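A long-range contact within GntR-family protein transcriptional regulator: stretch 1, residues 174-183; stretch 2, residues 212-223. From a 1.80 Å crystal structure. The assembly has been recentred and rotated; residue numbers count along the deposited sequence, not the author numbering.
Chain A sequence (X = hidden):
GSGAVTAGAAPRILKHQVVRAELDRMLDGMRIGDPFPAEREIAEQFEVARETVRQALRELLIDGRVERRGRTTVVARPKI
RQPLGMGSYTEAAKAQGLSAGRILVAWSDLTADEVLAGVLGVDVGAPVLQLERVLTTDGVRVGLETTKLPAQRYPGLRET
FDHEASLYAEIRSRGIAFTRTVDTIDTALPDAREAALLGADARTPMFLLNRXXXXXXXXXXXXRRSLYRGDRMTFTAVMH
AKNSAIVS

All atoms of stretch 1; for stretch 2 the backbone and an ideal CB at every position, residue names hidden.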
# COMPACT_ATOMS: atom_id res chain seq x y z
N ARG A 174 23.67 1.93 17.36
CA ARG A 174 24.97 2.40 16.85
C ARG A 174 25.04 3.94 16.66
O ARG A 174 25.99 4.46 16.09
CB ARG A 174 25.36 1.62 15.58
CG ARG A 174 25.58 0.09 15.83
CD ARG A 174 25.48 -0.76 14.53
NE ARG A 174 26.07 -2.09 14.69
CZ ARG A 174 27.28 -2.44 14.24
NH1 ARG A 174 28.03 -1.57 13.58
NH2 ARG A 174 27.74 -3.67 14.43
N GLY A 175 24.02 4.64 17.15
CA GLY A 175 23.96 6.12 17.13
C GLY A 175 23.42 6.70 15.83
O GLY A 175 23.68 7.86 15.50
N ILE A 176 22.69 5.88 15.08
CA ILE A 176 22.19 6.28 13.76
C ILE A 176 20.68 6.37 13.87
O ILE A 176 20.02 5.37 14.17
CB ILE A 176 22.63 5.27 12.66
CG1 ILE A 176 24.16 5.20 12.59
CG2 ILE A 176 21.99 5.60 11.28
CD1 ILE A 176 24.72 4.01 11.79
N ALA A 177 20.14 7.55 13.64
CA ALA A 177 18.71 7.76 13.87
C ALA A 177 17.97 7.69 12.54
O ALA A 177 18.47 8.21 11.54
CB ALA A 177 18.46 9.11 14.51
N PHE A 178 16.79 7.08 12.56
CA PHE A 178 15.96 6.98 11.36
C PHE A 178 15.18 8.26 11.30
O PHE A 178 14.25 8.44 12.09
CB PHE A 178 15.06 5.73 11.39
CG PHE A 178 15.79 4.44 11.09
CD1 PHE A 178 15.77 3.89 9.80
CD2 PHE A 178 16.51 3.78 12.09
CE1 PHE A 178 16.47 2.70 9.52
CE2 PHE A 178 17.19 2.58 11.83
CZ PHE A 178 17.18 2.04 10.53
N THR A 179 15.59 9.14 10.39
CA THR A 179 15.09 10.51 10.34
C THR A 179 14.10 10.69 9.17
O THR A 179 13.06 11.32 9.33
CB THR A 179 16.27 11.50 10.28
OG1 THR A 179 17.18 11.20 11.36
CG2 THR A 179 15.81 12.97 10.37
N ARG A 180 14.40 10.08 8.03
CA ARG A 180 13.51 10.16 6.86
C ARG A 180 13.46 8.80 6.14
O ARG A 180 14.53 8.20 5.90
CB ARG A 180 14.01 11.27 5.92
CG ARG A 180 13.17 11.55 4.69
CD ARG A 180 13.64 12.87 4.07
NE ARG A 180 15.01 12.80 3.58
CZ ARG A 180 15.31 12.41 2.36
NH1 ARG A 180 14.32 12.08 1.55
NH2 ARG A 180 16.57 12.38 1.94
N THR A 181 12.24 8.32 5.84
CA THR A 181 12.03 7.18 4.93
C THR A 181 11.29 7.61 3.66
O THR A 181 10.51 8.59 3.68
CB THR A 181 11.26 6.01 5.56
OG1 THR A 181 10.04 6.48 6.14
CG2 THR A 181 12.11 5.32 6.63
N VAL A 182 11.56 6.90 2.57
CA VAL A 182 10.90 7.10 1.26
C VAL A 182 10.50 5.73 0.73
O VAL A 182 11.39 4.89 0.40
CB VAL A 182 11.83 7.82 0.22
CG1 VAL A 182 11.10 8.08 -1.08
CG2 VAL A 182 12.35 9.15 0.77
N ASP A 183 9.20 5.47 0.70
CA ASP A 183 8.65 4.18 0.30
C ASP A 183 8.02 4.29 -1.08
O ASP A 183 7.44 5.34 -1.43
CB ASP A 183 7.55 3.74 1.24
CG ASP A 183 8.05 3.05 2.49
OD1 ASP A 183 9.00 2.24 2.43
OD2 ASP A 183 7.42 3.28 3.55
N UNK A 212 14.15 3.59 1.00
CA UNK A 212 15.47 4.10 1.33
C UNK A 212 15.25 4.87 2.62
O UNK A 212 14.29 5.66 2.73
CB UNK A 212 16.07 4.96 0.22
N UNK A 213 16.13 4.65 3.59
CA UNK A 213 16.09 5.35 4.86
C UNK A 213 17.31 6.22 4.98
O UNK A 213 18.39 5.87 4.48
CB UNK A 213 16.00 4.37 6.03
N UNK A 214 17.12 7.35 5.66
CA UNK A 214 18.11 8.38 5.83
C UNK A 214 18.22 8.78 7.31
O UNK A 214 17.22 8.82 8.04
CB UNK A 214 17.76 9.59 4.96
N UNK A 215 19.44 9.06 7.71
CA UNK A 215 19.77 9.33 9.11
C UNK A 215 19.73 10.83 9.42
O UNK A 215 19.28 11.63 8.58
CB UNK A 215 21.15 8.77 9.44
N UNK A 216 20.21 11.19 10.60
CA UNK A 216 20.16 12.58 11.09
C UNK A 216 21.00 13.55 10.24
O UNK A 216 20.75 14.77 10.27
CB UNK A 216 20.64 12.63 12.54
N UNK A 217 21.98 13.03 9.51
CA UNK A 217 22.75 13.83 8.57
C UNK A 217 22.26 13.71 7.13
O UNK A 217 22.97 14.15 6.21
CB UNK A 217 24.22 13.43 8.64
N UNK A 218 21.11 13.08 6.94
CA UNK A 218 20.59 12.77 5.62
C UNK A 218 21.52 11.85 4.81
O UNK A 218 21.62 11.97 3.59
CB UNK A 218 20.35 14.07 4.85
N UNK A 219 22.23 10.96 5.51
CA UNK A 219 23.07 9.97 4.85
C UNK A 219 22.26 8.67 4.81
O UNK A 219 21.61 8.33 5.80
CB UNK A 219 24.41 9.79 5.57
N UNK A 220 22.27 7.99 3.66
CA UNK A 220 21.47 6.76 3.48
C UNK A 220 21.90 5.68 4.48
O UNK A 220 23.08 5.45 4.70
CB UNK A 220 21.61 6.23 2.05
N UNK A 221 20.91 5.03 5.08
CA UNK A 221 21.13 3.95 6.06
C UNK A 221 21.06 2.59 5.33
O UNK A 221 21.85 1.68 5.62
CB UNK A 221 20.10 4.02 7.19
N UNK A 222 20.09 2.45 4.42
CA UNK A 222 19.71 1.14 3.83
C UNK A 222 18.88 1.39 2.59
O UNK A 222 18.30 2.48 2.41
CB UNK A 222 18.93 0.28 4.82
N UNK A 223 18.86 0.40 1.72
CA UNK A 223 17.78 0.29 0.73
C UNK A 223 17.15 -1.06 1.02
O UNK A 223 17.86 -2.09 1.02
CB UNK A 223 18.28 0.40 -0.71

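Position 212 sits in an antiparallel ladder, its N and O paired with Val-182 O and N at 3.1 and 3.0 Å. Its CB leaves on the sheet face that carries Val-182 and Arg-180, and a beta-branched or other apolar residue would suit the extended backbone. It is Val-212.

Position 213 pairs with Thr-181 without hydrogen bonds. Its ideal CB lies 3.8 Å from Phe-178 CD1 and 4.1 Å from Thr-181 CG2, so a small side chain such as Ala, Ser or Thr fits. Ser-213 places CB at the edge of the Phe-178 ring, and its OG donates to OE2 of the residue at 222 (2.6 Å).

At 214 the backbone is again hydrogen-bonded: N reaches Arg-180 O at 2.7 Å, while its O accepts from both Thr-179 N (2.9 Å) and Arg-180 N (3.1 Å). On this face lies the long side chain of Arg-180, which invites an aromatic surface or an acid. Tyr-214 gives the surface: the guanidinium lies flat on its ring, centres 4.0 Å apart and planes at 11°, a cation-pi stack.

Position 215 leaves the strand, its CA 3.0 Å from Ala-177 O in a CA-H...O contact. A type I turn starts here, favouring Asp, Asn or Ser. Asp-215 accepts at OD1 from the backbone N of 217 (2.7 Å) and 219 (2.9 Å), bracing the loop.

From 216, CB points sideways, yet Gly-175 O and Ala-177 N offer an acceptor and a donor. An amide long enough to reach both is the natural answer. Gln-216 supplies it: NE2 donates to Gly-175 O (2.9 Å), and OE1 accepts from Ala-177 N (2.8 Å).

Position 217 points away into space free of stretch 1, so polar turn residues suit; it is Asp-217.

At 218 phi is positive (60°), favouring Gly, Asn or Asp, and Arg-180 NH2 lies 5.1 Å from the ideal CB, so charge tips the choice to acid. Asp-218 OD1 forms a salt bridge with Arg-180 NH2 (2.9 Å).

Positions 219 and 220 meet nothing of stretch 1, so many side chains would do for this contact; they are Val-219 and Ala-220.

Position 221 points toward Phe-178 and Ile-176, calling for Ile, Leu or Met. Ile-221 sets CD1 over the Phe-178 ring face, 3.9 Å from its centroid, and CG1 against Ile-176 CG2 (3.7 Å).

Position 222 points toward stretch 1, but its CB is distant; a long chain, such as Glu, Gln or Met, could reach the Phe-178 edge. Glu-222 brings OE2 there, 3.9 Å from Phe-178 CE1.

Position 223 is out of reach, so stretch 1 leaves the choice open; it is Gln-223.

Stretch 2, residues 212-223: VSYDQDDVAIEQ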
# COMPACT_ATOMS: atom_id res chain seq x y z
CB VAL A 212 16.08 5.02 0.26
CG1 VAL A 212 17.52 5.37 0.63
CG2 VAL A 212 16.02 4.36 -1.14
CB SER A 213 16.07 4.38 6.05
OG SER A 213 14.98 3.51 5.99
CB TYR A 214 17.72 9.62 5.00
CG TYR A 214 17.60 9.35 3.51
CD1 TYR A 214 18.71 9.45 2.69
CD2 TYR A 214 16.38 9.00 2.96
CE1 TYR A 214 18.60 9.19 1.32
CE2 TYR A 214 16.25 8.74 1.61
CZ TYR A 214 17.35 8.85 0.81
OH TYR A 214 17.21 8.60 -0.51
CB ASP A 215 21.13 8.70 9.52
CG ASP A 215 22.33 9.38 8.87
OD1 ASP A 215 22.20 10.53 8.39
OD2 ASP A 215 23.42 8.78 8.85
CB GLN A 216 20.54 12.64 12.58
CG GLN A 216 21.97 12.19 12.91
CD GLN A 216 22.05 10.72 13.33
OE1 GLN A 216 21.46 9.85 12.70
NE2 GLN A 216 22.81 10.44 14.40
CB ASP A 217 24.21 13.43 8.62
CG ASP A 217 24.83 13.69 9.97
OD1 ASP A 217 24.49 14.73 10.57
OD2 ASP A 217 25.64 12.85 10.44
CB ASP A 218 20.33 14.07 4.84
CG ASP A 218 19.19 13.94 3.88
OD1 ASP A 218 18.17 13.27 4.22
OD2 ASP A 218 19.32 14.53 2.79
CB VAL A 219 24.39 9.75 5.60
CG1 VAL A 219 25.29 8.78 4.86
CG2 VAL A 219 25.13 11.11 5.82
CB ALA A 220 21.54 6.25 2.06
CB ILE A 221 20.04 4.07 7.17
CG1 ILE A 221 20.23 5.35 8.01
CG2 ILE A 221 19.94 2.82 8.10
CD1 ILE A 221 18.98 5.66 8.95
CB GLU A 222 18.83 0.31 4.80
CG GLU A 222 17.51 1.07 5.12
CD GLU A 222 16.44 0.30 5.83
OE1 GLU A 222 16.54 -0.95 6.01
OE2 GLU A 222 15.44 0.97 6.17
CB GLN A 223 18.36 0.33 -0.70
CG GLN A 223 17.25 0.50 -1.78
CD GLN A 223 16.43 -0.75 -2.04
OE1 GLN A 223 16.97 -1.86 -2.11
NE2 GLN A 223 15.10 -0.58 -2.21
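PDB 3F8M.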